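Local coordinates for protein aminopentol aminotransferase (Sphingopyxis macrogoltabida, PDB 6HBS) that catalyses the pyridoxal phosphate-dependent transfer of an amino group from aminopentol (hydrolysed fumonisin B1) to pyruvate, a step in fumonisin B1 degradation, at residues H108-G118 with P265-R276; N97-M105 with M295-R306. All coordinates share one frame; numbering follows the deposited sequence.

Contact 1 of 2, residues H108-G118 with P265-R276; sequences HADWAMFCKNG and PISALLGSNKAR. With MG (magnesium ion), chain D; PLP (pyridoxal-5'-phosphate), chain C.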
loop_
_atom_site.group_PDB
_atom_site.type_symbol
_atom_site.label_atom_id
_atom_site.label_comp_id
_atom_site.label_asym_id
_atom_site.label_seq_id
_atom_site.Cartn_x
_atom_site.Cartn_y
_atom_site.Cartn_z
ATOM N N HIS A 108 16.764 -14.742 11.840
ATOM C CA HIS A 108 17.574 -14.554 10.642
ATOM C C HIS A 108 17.902 -13.080 10.382
ATOM O O HIS A 108 18.760 -12.791 9.589
ATOM C CB HIS A 108 16.881 -15.184 9.420
ATOM C CG HIS A 108 15.888 -14.311 8.736
ATOM N ND1 HIS A 108 16.267 -13.413 7.763
ATOM C CD2 HIS A 108 14.539 -14.275 8.784
ATOM C CE1 HIS A 108 15.192 -12.800 7.300
ATOM N NE2 HIS A 108 14.122 -13.302 7.908
ATOM N N ALA A 109 17.116 -12.166 10.948
ATOM C CA ALA A 109 17.098 -10.775 10.480
ATOM C C ALA A 109 17.965 -9.881 11.374
ATOM O O ALA A 109 17.955 -10.046 12.592
ATOM C CB ALA A 109 15.679 -10.272 10.463
ATOM N N ASP A 110 18.603 -8.901 10.725
ATOM C CA ASP A 110 19.372 -7.818 11.342
ATOM C C ASP A 110 18.745 -6.440 11.056
ATOM O O ASP A 110 19.071 -5.479 11.758
ATOM C CB ASP A 110 20.815 -7.873 10.865
ATOM C CG ASP A 110 21.420 -9.251 11.078
ATOM O OD1 ASP A 110 21.406 -9.701 12.209
ATOM O OD2 ASP A 110 21.816 -9.877 10.089
ATOM N N TRP A 111 17.849 -6.350 10.057
ATOM C CA TRP A 111 17.224 -5.081 9.718
ATOM C C TRP A 111 15.784 -5.281 9.251
ATOM O O TRP A 111 15.397 -6.370 8.855
ATOM C CB TRP A 111 18.068 -4.315 8.689
ATOM C CG TRP A 111 18.365 -5.053 7.419
ATOM C CD1 TRP A 111 19.530 -5.690 7.105
ATOM C CD2 TRP A 111 17.481 -5.255 6.304
ATOM N NE1 TRP A 111 19.452 -6.240 5.858
ATOM C CE2 TRP A 111 18.206 -5.998 5.338
ATOM C CE3 TRP A 111 16.177 -4.851 5.995
ATOM C CZ2 TRP A 111 17.650 -6.380 4.122
ATOM C CZ3 TRP A 111 15.625 -5.237 4.787
ATOM C CH2 TRP A 111 16.359 -5.980 3.859
ATOM N N ALA A 112 15.014 -4.188 9.263
ATOM C CA ALA A 112 13.650 -4.176 8.755
ATOM C C ALA A 112 13.395 -2.953 7.861
ATOM O O ALA A 112 13.929 -1.892 8.093
ATOM C CB ALA A 112 12.708 -4.203 9.917
ATOM N N MET A 113 12.513 -3.127 6.870
ATOM C CA MET A 113 11.927 -2.047 6.117
ATOM C C MET A 113 10.401 -2.202 6.181
ATOM O O MET A 113 9.899 -3.352 6.161
ATOM C CB MET A 113 12.420 -2.063 4.664
ATOM C CG MET A 113 13.925 -1.857 4.554
ATOM S SD MET A 113 14.523 -2.086 2.866
ATOM C CE MET A 113 13.967 -0.579 2.080
ATOM N N PHE A 114 9.676 -1.072 6.318
ATOM C CA PHE A 114 8.235 -1.067 6.474
ATOM C C PHE A 114 7.611 -0.430 5.246
ATOM O O PHE A 114 8.134 0.583 4.722
ATOM C CB PHE A 114 7.824 -0.376 7.785
ATOM C CG PHE A 114 8.387 -1.086 8.992
ATOM C CD1 PHE A 114 7.939 -2.350 9.329
ATOM C CD2 PHE A 114 9.429 -0.541 9.723
ATOM C CE1 PHE A 114 8.518 -3.053 10.371
ATOM C CE2 PHE A 114 10.028 -1.262 10.745
ATOM C CZ PHE A 114 9.579 -2.516 11.060
ATOM N N CYS A 115 6.479 -1.008 4.833
ATOM C CA CYS A 115 5.685 -0.588 3.671
ATOM C C CYS A 115 4.197 -0.773 4.000
ATOM O O CYS A 115 3.839 -0.867 5.182
ATOM C CB CYS A 115 6.123 -1.371 2.436
ATOM S SG CYS A 115 6.255 -3.151 2.770
ATOM N N LYS A 116 3.316 -0.755 2.990
ATOM C CA LYS A 116 1.891 -0.870 3.266
ATOM C C LYS A 116 1.371 -2.276 2.962
ATOM O O LYS A 116 0.777 -2.896 3.827
ATOM C CB LYS A 116 1.077 0.157 2.482
ATOM C CG LYS A 116 1.137 1.567 3.041
ATOM C CD LYS A 116 0.500 1.758 4.412
ATOM C CE LYS A 116 1.524 1.936 5.503
ATOM N NZ LYS A 116 0.900 2.421 6.741
ATOM N N ASN A 117 1.516 -2.693 1.703
ATOM C CA ASN A 117 0.948 -3.908 1.178
ATOM C C ASN A 117 1.978 -5.030 1.309
ATOM O O ASN A 117 3.175 -4.769 1.203
ATOM C CB ASN A 117 0.593 -3.805 -0.304
ATOM C CG ASN A 117 -0.349 -2.671 -0.662
ATOM O OD1 ASN A 117 -1.430 -2.546 -0.091
ATOM N ND2 ASN A 117 0.007 -1.885 -1.682
ATOM N N GLY A 118 1.510 -6.278 1.461
ATOM C CA GLY A 118 2.392 -7.403 1.388
ATOM C C GLY A 118 3.095 -7.498 0.034
ATOM O O GLY A 118 4.264 -7.890 -0.021
ATOM N N PRO A 265 -2.803 -1.161 8.661
ATOM C CA PRO A 265 -2.129 -1.441 7.391
ATOM C C PRO A 265 -0.637 -1.159 7.495
ATOM O O PRO A 265 -0.198 0.021 7.501
ATOM C CB PRO A 265 -2.838 -0.491 6.426
ATOM C CG PRO A 265 -3.162 0.720 7.292
ATOM C CD PRO A 265 -3.459 0.156 8.672
ATOM N N ILE A 266 0.136 -2.248 7.537
ATOM C CA ILE A 266 1.563 -2.188 7.572
ATOM C C ILE A 266 2.094 -3.586 7.185
ATOM O O ILE A 266 1.521 -4.618 7.562
ATOM C CB ILE A 266 2.111 -1.714 8.928
ATOM C CG1 ILE A 266 3.636 -1.626 8.920
ATOM C CG2 ILE A 266 1.603 -2.574 10.089
ATOM C CD1 ILE A 266 4.214 -0.825 10.057
ATOM N N SER A 267 3.182 -3.572 6.422
ATOM C CA SER A 267 3.891 -4.791 5.926
ATOM C C SER A 267 5.379 -4.542 6.105
ATOM O O SER A 267 5.797 -3.409 6.408
ATOM C CB SER A 267 3.514 -5.116 4.480
ATOM O OG SER A 267 2.111 -5.368 4.356
ATOM N N ALA A 268 6.192 -5.594 5.994
ATOM C CA ALA A 268 7.593 -5.486 6.313
ATOM C C ALA A 268 8.419 -6.442 5.467
ATOM O O ALA A 268 7.981 -7.564 5.182
ATOM C CB ALA A 268 7.852 -5.792 7.765
ATOM N N LEU A 269 9.638 -5.991 5.177
ATOM C CA LEU A 269 10.751 -6.828 4.720
ATOM C C LEU A 269 11.808 -6.933 5.827
ATOM O O LEU A 269 12.366 -5.922 6.249
ATOM C CB LEU A 269 11.334 -6.226 3.444
ATOM C CG LEU A 269 12.462 -7.060 2.813
ATOM C CD1 LEU A 269 11.947 -8.440 2.469
ATOM C CD2 LEU A 269 13.016 -6.390 1.563
ATOM N N LEU A 270 12.094 -8.154 6.285
ATOM C CA LEU A 270 13.137 -8.457 7.304
ATOM C C LEU A 270 14.326 -9.102 6.592
ATOM O O LEU A 270 14.121 -9.941 5.720
ATOM C CB LEU A 270 12.564 -9.387 8.371
ATOM C CG LEU A 270 11.773 -8.750 9.525
ATOM C CD1 LEU A 270 12.686 -8.122 10.561
ATOM C CD2 LEU A 270 10.798 -7.714 9.005
ATOM N N GLY A 271 15.549 -8.668 6.911
ATOM C CA GLY A 271 16.682 -9.107 6.112
ATOM C C GLY A 271 17.924 -9.268 6.951
ATOM O O GLY A 271 18.046 -8.605 7.970
ATOM N N SER A 272 18.794 -10.196 6.541
ATOM C CA SER A 272 20.065 -10.400 7.190
ATOM C C SER A 272 21.068 -9.353 6.686
ATOM O O SER A 272 20.881 -8.725 5.639
ATOM C CB SER A 272 20.564 -11.810 6.972
ATOM O OG SER A 272 21.067 -11.932 5.669
ATOM N N ASN A 273 22.141 -9.170 7.450
ATOM C CA ASN A 273 23.220 -8.235 7.126
ATOM C C ASN A 273 23.798 -8.501 5.734
ATOM O O ASN A 273 24.232 -7.594 5.080
ATOM C CB ASN A 273 24.283 -8.242 8.226
ATOM C CG ASN A 273 23.877 -7.349 9.378
ATOM O OD1 ASN A 273 23.179 -6.356 9.166
ATOM N ND2 ASN A 273 24.262 -7.702 10.593
ATOM N N LYS A 274 23.752 -9.745 5.262
ATOM C CA LYS A 274 24.286 -10.079 3.933
ATOM C C LYS A 274 23.649 -9.173 2.863
ATOM O O LYS A 274 24.326 -8.769 1.898
ATOM C CB LYS A 274 24.025 -11.568 3.685
ATOM C CG LYS A 274 24.150 -12.043 2.249
ATOM C CD LYS A 274 24.422 -13.527 2.149
ATOM C CE LYS A 274 23.150 -14.333 2.071
ATOM N NZ LYS A 274 23.378 -15.777 2.341
ATOM N N ALA A 275 22.352 -8.859 3.031
ATOM C CA ALA A 275 21.544 -8.147 2.030
ATOM C C ALA A 275 21.437 -6.639 2.294
ATOM O O ALA A 275 20.721 -5.964 1.556
ATOM C CB ALA A 275 20.153 -8.737 1.999
ATOM N N ARG A 276 22.113 -6.128 3.325
ATOM C CA ARG A 276 21.911 -4.765 3.813
ATOM C C ARG A 276 22.325 -3.746 2.743
ATOM O O ARG A 276 21.590 -2.764 2.497
ATOM C CB ARG A 276 22.668 -4.543 5.126
ATOM C CG ARG A 276 22.387 -3.193 5.778
ATOM C CD ARG A 276 23.251 -2.917 6.993
ATOM N NE ARG A 276 22.883 -3.730 8.134
ATOM C CZ ARG A 276 22.026 -3.362 9.079
ATOM N NH1 ARG A 276 21.436 -2.171 9.006
ATOM N NH2 ARG A 276 21.730 -4.205 10.059
HETATM MG MG MG D . 17.124 -10.885 14.649
HETATM N N1 PLP C . 2.088 -12.995 -0.198
HETATM C C2 PLP C . 1.225 -13.886 0.337
HETATM C C2A PLP C . 1.663 -15.283 0.709
HETATM C C3 PLP C . -0.142 -13.464 0.628
HETATM O O3 PLP C . -1.028 -14.324 1.174
HETATM C C4 PLP C . -0.548 -12.074 0.320
HETATM C C4A PLP C . -1.943 -11.673 0.645
HETATM C C5 PLP C . 0.484 -11.212 -0.329
HETATM C C6 PLP C . 1.760 -11.726 -0.525
HETATM C C5A PLP C . 0.211 -9.762 -0.727
HETATM O O4P PLP C . -0.225 -8.970 0.407
HETATM P P PLP C . -1.208 -7.752 0.027
HETATM O O1P PLP C . -2.486 -8.303 -0.420
HETATM O O2P PLP C . -0.517 -7.046 -1.105
HETATM O O3P PLP C . -1.269 -7.020 1.350
HETATM O O HOH W 1 16.590 -12.194 16.595
HETATM O O HOH W 2 18.779 -9.588 15.884
#
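W111, M113 and C115 of strand 111-115 form antiparallel hydrogen-bonded pairs with G271, L269 and S267 of strand 267-271. A classic beta bulge starts the ladder: D110 N and W111 N both bond to G271 O, the first at 2.8 Å.

Side-chain bonds fix the ends. D110 OD2 uses its anti lone pair to take N273 N at 2.8 Å. W111 NE1 gives a bent bond to S272 O (2.9 Å, 131° at the hydrogen), which A275 N meets from the opposite face. At the other end S267 OG donates to K116 O (2.9 Å). K116 doubles back through bends at chi2 and chi3, and K116 NZ donates to P265 O at 2.7 Å.

G271 CA makes a CH-pi contact over a face of W111, 3.6 Å from the centroid of its six-membered ring. In the apolar packing, F114 CD1 touches A268 CB at 3.8 Å.

A109 O binds the magnesium ion. G118 N bonds to PLP O3P (2.9 Å), where helix 118-133 begins.

Within the chain, strand 111-115 edges the seven-stranded sheet of the class-III aminotransferase fold, and A112 bonds by its backbone to the second subunit. Strand 253-256 flanks 267-271 on its other side. Helix 118-133 covers the W111 and L269 face, and helix 94-105 packs on F114.

Contact 2 of 2, residues N97-M105 with M295-R306; sequences NLAEAFVGM and MAAAIETLRIIR. With MG (magnesium ion), chain D.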
loop_
_atom_site.group_PDB
_atom_site.type_symbol
_atom_site.label_atom_id
_atom_site.label_comp_id
_atom_site.label_asym_id
_atom_site.label_seq_id
_atom_site.Cartn_x
_atom_site.Cartn_y
_atom_site.Cartn_z
ATOM N N ASN A 97 11.811 1.954 17.424
ATOM C CA ASN A 97 11.359 0.970 18.405
ATOM C C ASN A 97 10.750 -0.250 17.697
ATOM O O ASN A 97 10.992 -1.377 18.106
ATOM C CB ASN A 97 10.365 1.567 19.394
ATOM C CG ASN A 97 11.016 2.669 20.201
ATOM O OD1 ASN A 97 11.347 3.712 19.676
ATOM N ND2 ASN A 97 11.282 2.407 21.453
ATOM N N LEU A 98 9.955 -0.005 16.656
ATOM C CA LEU A 98 9.327 -1.108 15.912
ATOM C C LEU A 98 10.404 -1.956 15.215
ATOM O O LEU A 98 10.362 -3.184 15.321
ATOM C CB LEU A 98 8.304 -0.562 14.920
ATOM C CG LEU A 98 7.705 -1.584 13.965
ATOM C CD1 LEU A 98 6.940 -2.665 14.709
ATOM C CD2 LEU A 98 6.849 -0.889 12.941
ATOM N N ALA A 99 11.368 -1.324 14.540
ATOM C CA ALA A 99 12.401 -2.066 13.842
ATOM C C ALA A 99 13.214 -2.888 14.842
ATOM O O ALA A 99 13.547 -4.032 14.558
ATOM C CB ALA A 99 13.278 -1.161 13.031
ATOM N N GLU A 100 13.516 -2.305 16.012
ATOM C CA GLU A 100 14.227 -3.047 17.079
ATOM C C GLU A 100 13.409 -4.268 17.499
ATOM O O GLU A 100 13.944 -5.362 17.636
ATOM C CB GLU A 100 14.525 -2.174 18.298
ATOM C CG GLU A 100 15.646 -1.200 18.033
ATOM C CD GLU A 100 15.839 -0.082 19.057
ATOM O OE1 GLU A 100 14.899 0.182 19.846
ATOM O OE2 GLU A 100 16.931 0.525 19.041
ATOM N N ALA A 101 12.116 -4.073 17.721
ATOM C CA ALA A 101 11.275 -5.172 18.220
ATOM C C ALA A 101 11.214 -6.290 17.169
ATOM O O ALA A 101 11.356 -7.489 17.496
ATOM C CB ALA A 101 9.910 -4.684 18.599
ATOM N N PHE A 102 10.990 -5.917 15.914
ATOM C CA PHE A 102 10.745 -6.919 14.881
ATOM C C PHE A 102 12.051 -7.674 14.597
ATOM O O PHE A 102 12.050 -8.881 14.522
ATOM C CB PHE A 102 10.110 -6.270 13.649
ATOM C CG PHE A 102 9.148 -7.127 12.863
ATOM C CD1 PHE A 102 9.368 -8.494 12.678
ATOM C CD2 PHE A 102 8.051 -6.554 12.247
ATOM C CE1 PHE A 102 8.476 -9.265 11.948
ATOM C CE2 PHE A 102 7.174 -7.323 11.491
ATOM C CZ PHE A 102 7.396 -8.674 11.333
ATOM N N VAL A 103 13.163 -6.951 14.487
ATOM C CA VAL A 103 14.453 -7.551 14.248
ATOM C C VAL A 103 14.845 -8.461 15.427
ATOM O O VAL A 103 15.435 -9.554 15.210
ATOM C CB VAL A 103 15.542 -6.492 14.018
ATOM C CG1 VAL A 103 16.936 -7.075 14.153
ATOM C CG2 VAL A 103 15.378 -5.807 12.675
ATOM N N GLY A 104 14.524 -8.039 16.656
ATOM C CA GLY A 104 14.810 -8.857 17.809
ATOM C C GLY A 104 14.057 -10.191 17.786
ATOM O O GLY A 104 14.546 -11.153 18.319
ATOM N N MET A 105 12.851 -10.236 17.206
ATOM C CA MET A 105 11.993 -11.426 17.258
ATOM C C MET A 105 12.360 -12.438 16.165
ATOM O O MET A 105 12.053 -13.591 16.312
ATOM C CB MET A 105 10.516 -11.045 17.097
ATOM C CG MET A 105 9.939 -10.378 18.348
ATOM S SD MET A 105 8.339 -9.575 18.074
ATOM C CE MET A 105 7.257 -11.002 17.963
ATOM N N MET A 295 2.412 1.726 13.046
ATOM C CA MET A 295 3.596 1.271 13.706
ATOM C C MET A 295 3.357 1.074 15.214
ATOM O O MET A 295 3.905 0.111 15.820
ATOM C CB MET A 295 4.762 2.224 13.473
ATOM C CG MET A 295 5.217 2.231 12.022
ATOM S SD MET A 295 6.714 3.183 11.861
ATOM C CE MET A 295 6.747 3.323 10.081
ATOM N N ALA A 296 2.582 1.968 15.826
ATOM C CA ALA A 296 2.224 1.848 17.249
ATOM C C ALA A 296 1.390 0.580 17.482
ATOM O O ALA A 296 1.599 -0.173 18.473
ATOM C CB ALA A 296 1.488 3.104 17.705
ATOM N N ALA A 297 0.419 0.351 16.600
ATOM C CA ALA A 297 -0.360 -0.896 16.654
ATOM C C ALA A 297 0.541 -2.137 16.510
ATOM O O ALA A 297 0.339 -3.142 17.204
ATOM C CB ALA A 297 -1.431 -0.877 15.615
ATOM N N ALA A 298 1.555 -2.067 15.640
ATOM C CA ALA A 298 2.412 -3.206 15.393
ATOM C C ALA A 298 3.264 -3.463 16.638
ATOM O O ALA A 298 3.477 -4.614 17.015
ATOM C CB ALA A 298 3.274 -2.967 14.163
ATOM N N ILE A 299 3.771 -2.391 17.270
ATOM C CA ILE A 299 4.587 -2.568 18.466
ATOM C C ILE A 299 3.764 -3.322 19.518
ATOM O O ILE A 299 4.283 -4.192 20.201
ATOM C CB ILE A 299 5.137 -1.222 18.977
ATOM C CG1 ILE A 299 6.242 -0.711 18.049
ATOM C CG2 ILE A 299 5.619 -1.301 20.407
ATOM C CD1 ILE A 299 6.663 0.726 18.349
ATOM N N GLU A 300 2.507 -2.946 19.701
ATOM C CA GLU A 300 1.711 -3.556 20.755
ATOM C C GLU A 300 1.299 -4.996 20.384
ATOM O O GLU A 300 1.283 -5.870 21.224
ATOM C CB GLU A 300 0.506 -2.680 21.031
ATOM C CG GLU A 300 -0.390 -3.180 22.145
ATOM C CD GLU A 300 0.235 -3.216 23.526
ATOM O OE1 GLU A 300 1.356 -2.797 23.676
ATOM O OE2 GLU A 300 -0.421 -3.710 24.433
ATOM N N THR A 301 0.910 -5.219 19.124
ATOM C CA THR A 301 0.649 -6.561 18.598
ATOM C C THR A 301 1.882 -7.457 18.781
ATOM O O THR A 301 1.758 -8.559 19.311
ATOM C CB THR A 301 0.224 -6.493 17.131
ATOM O OG1 THR A 301 -0.923 -5.656 17.002
ATOM C CG2 THR A 301 -0.061 -7.867 16.577
ATOM N N LEU A 302 3.074 -6.989 18.381
ATOM C CA LEU A 302 4.272 -7.786 18.553
ATOM C C LEU A 302 4.531 -8.077 20.049
ATOM O O LEU A 302 5.011 -9.172 20.368
ATOM C CB LEU A 302 5.493 -7.112 17.934
ATOM C CG LEU A 302 5.517 -6.970 16.409
ATOM C CD1 LEU A 302 6.741 -6.175 15.972
ATOM C CD2 LEU A 302 5.454 -8.322 15.700
ATOM N N ARG A 303 4.232 -7.126 20.954
ATOM C CA ARG A 303 4.431 -7.364 22.398
ATOM C C ARG A 303 3.518 -8.519 22.854
ATOM O O ARG A 303 3.924 -9.423 23.581
ATOM C CB ARG A 303 4.200 -6.088 23.231
ATOM C CG ARG A 303 4.430 -6.270 24.735
ATOM C CD ARG A 303 3.740 -5.264 25.643
ATOM N NE ARG A 303 2.277 -5.210 25.530
ATOM C CZ ARG A 303 1.439 -6.083 26.059
ATOM N NH1 ARG A 303 1.899 -7.134 26.713
ATOM N NH2 ARG A 303 0.140 -5.918 25.920
ATOM N N ILE A 304 2.258 -8.467 22.454
ATOM C CA ILE A 304 1.313 -9.483 22.788
ATOM C C ILE A 304 1.762 -10.848 22.235
ATOM O O ILE A 304 1.606 -11.869 22.920
ATOM C CB ILE A 304 -0.082 -9.076 22.328
ATOM C CG1 ILE A 304 -0.574 -7.871 23.139
ATOM C CG2 ILE A 304 -1.053 -10.240 22.397
ATOM C CD1 ILE A 304 -1.851 -7.312 22.674
ATOM N N ILE A 305 2.353 -10.864 21.034
ATOM C CA ILE A 305 2.826 -12.098 20.415
ATOM C C ILE A 305 3.939 -12.685 21.288
ATOM O O ILE A 305 3.969 -13.882 21.517
ATOM C CB ILE A 305 3.273 -11.861 18.953
ATOM C CG1 ILE A 305 2.076 -11.636 18.020
ATOM C CG2 ILE A 305 4.212 -12.944 18.458
ATOM C CD1 ILE A 305 2.467 -11.165 16.611
ATOM N N ARG A 306 4.850 -11.833 21.771
ATOM C CA ARG A 306 5.937 -12.292 22.579
ATOM C C ARG A 306 5.445 -12.724 23.966
ATOM O O ARG A 306 6.018 -13.629 24.490
ATOM C CB ARG A 306 7.025 -11.237 22.822
ATOM C CG ARG A 306 7.723 -10.697 21.587
ATOM C CD ARG A 306 8.956 -9.882 21.937
ATOM N NE ARG A 306 8.588 -8.676 22.660
ATOM C CZ ARG A 306 8.085 -7.577 22.100
ATOM N NH1 ARG A 306 7.739 -6.555 22.861
ATOM N NH2 ARG A 306 7.991 -7.478 20.789
HETATM MG MG MG D . 17.124 -10.885 14.649
HETATM O O HOH W 1 16.590 -12.194 16.595
HETATM O O HOH W 2 18.779 -9.588 15.884
#
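The guanidinium of R306 lies beside M105, whose SD sits at its edge, in plane. R306 NH2 gives M105 SD a weak hydrogen bond of 3.4 Å. R303 CA lies over one face of the same group. L302 CD1 comes to the F102 ring obliquely, 4.0 Å from F102 CD2. F260 and W256 make edge-to-face pairs with this ring.

The M105 chain bends at chi3 (74°) and brings M105 CE onto I305 CG2 at 3.6 Å. M105 SD also rests on L302 CB at 3.8 Å. With an alanine in place of M105, a gap would probably open beside L302 and I305, and the R306 guanidinium would lose the sulfur at its edge.

Helices 94-105 and 292-307 run roughly parallel, with the two segments crossing at 31° and their axes 9.6 Å apart. They interlock as knobs into holes. L98 fills a hole made by M295, A298, I299 and L302. In return, L302 fills one made by L98, A101, F102 and M105. CG of L98 is anti to the backbone N (chi1 173°), and its two methyls part: L98 CD1 meets A298 CB at 3.7 Å, while L98 CD2 meets M295 CG at 3.6 Å. I299 CG1 lies against L98 CB.

F236 packs on L302 and I305 from a loop. Away from this packing, V103 O binds the magnesium ion at 2.2 Å, and water 1 on that ion donates to G104 O.

How the contacts relate
From the N terminus, helix 94-105 supplies the first half of contact 2. A short turn then leads into strand 111-115, the first half of contact 1. The chain then runs through the other five strands of the large sheet before 265-276 closes the inner loop. Helix 292-307 closes the outer one, so contact 1 falls wholly within the span of contact 2. The two loops do not cross. The carbonyls of V103 and A109 share the magnesium ion with V106, and V103 packs on W111 and A109. Contact 1 joins the edge strand to strand 267-271, contact 2 joins helix 94-105 to helix 292-307, and F114 on L98 links the two layers. Both reach the second subunit.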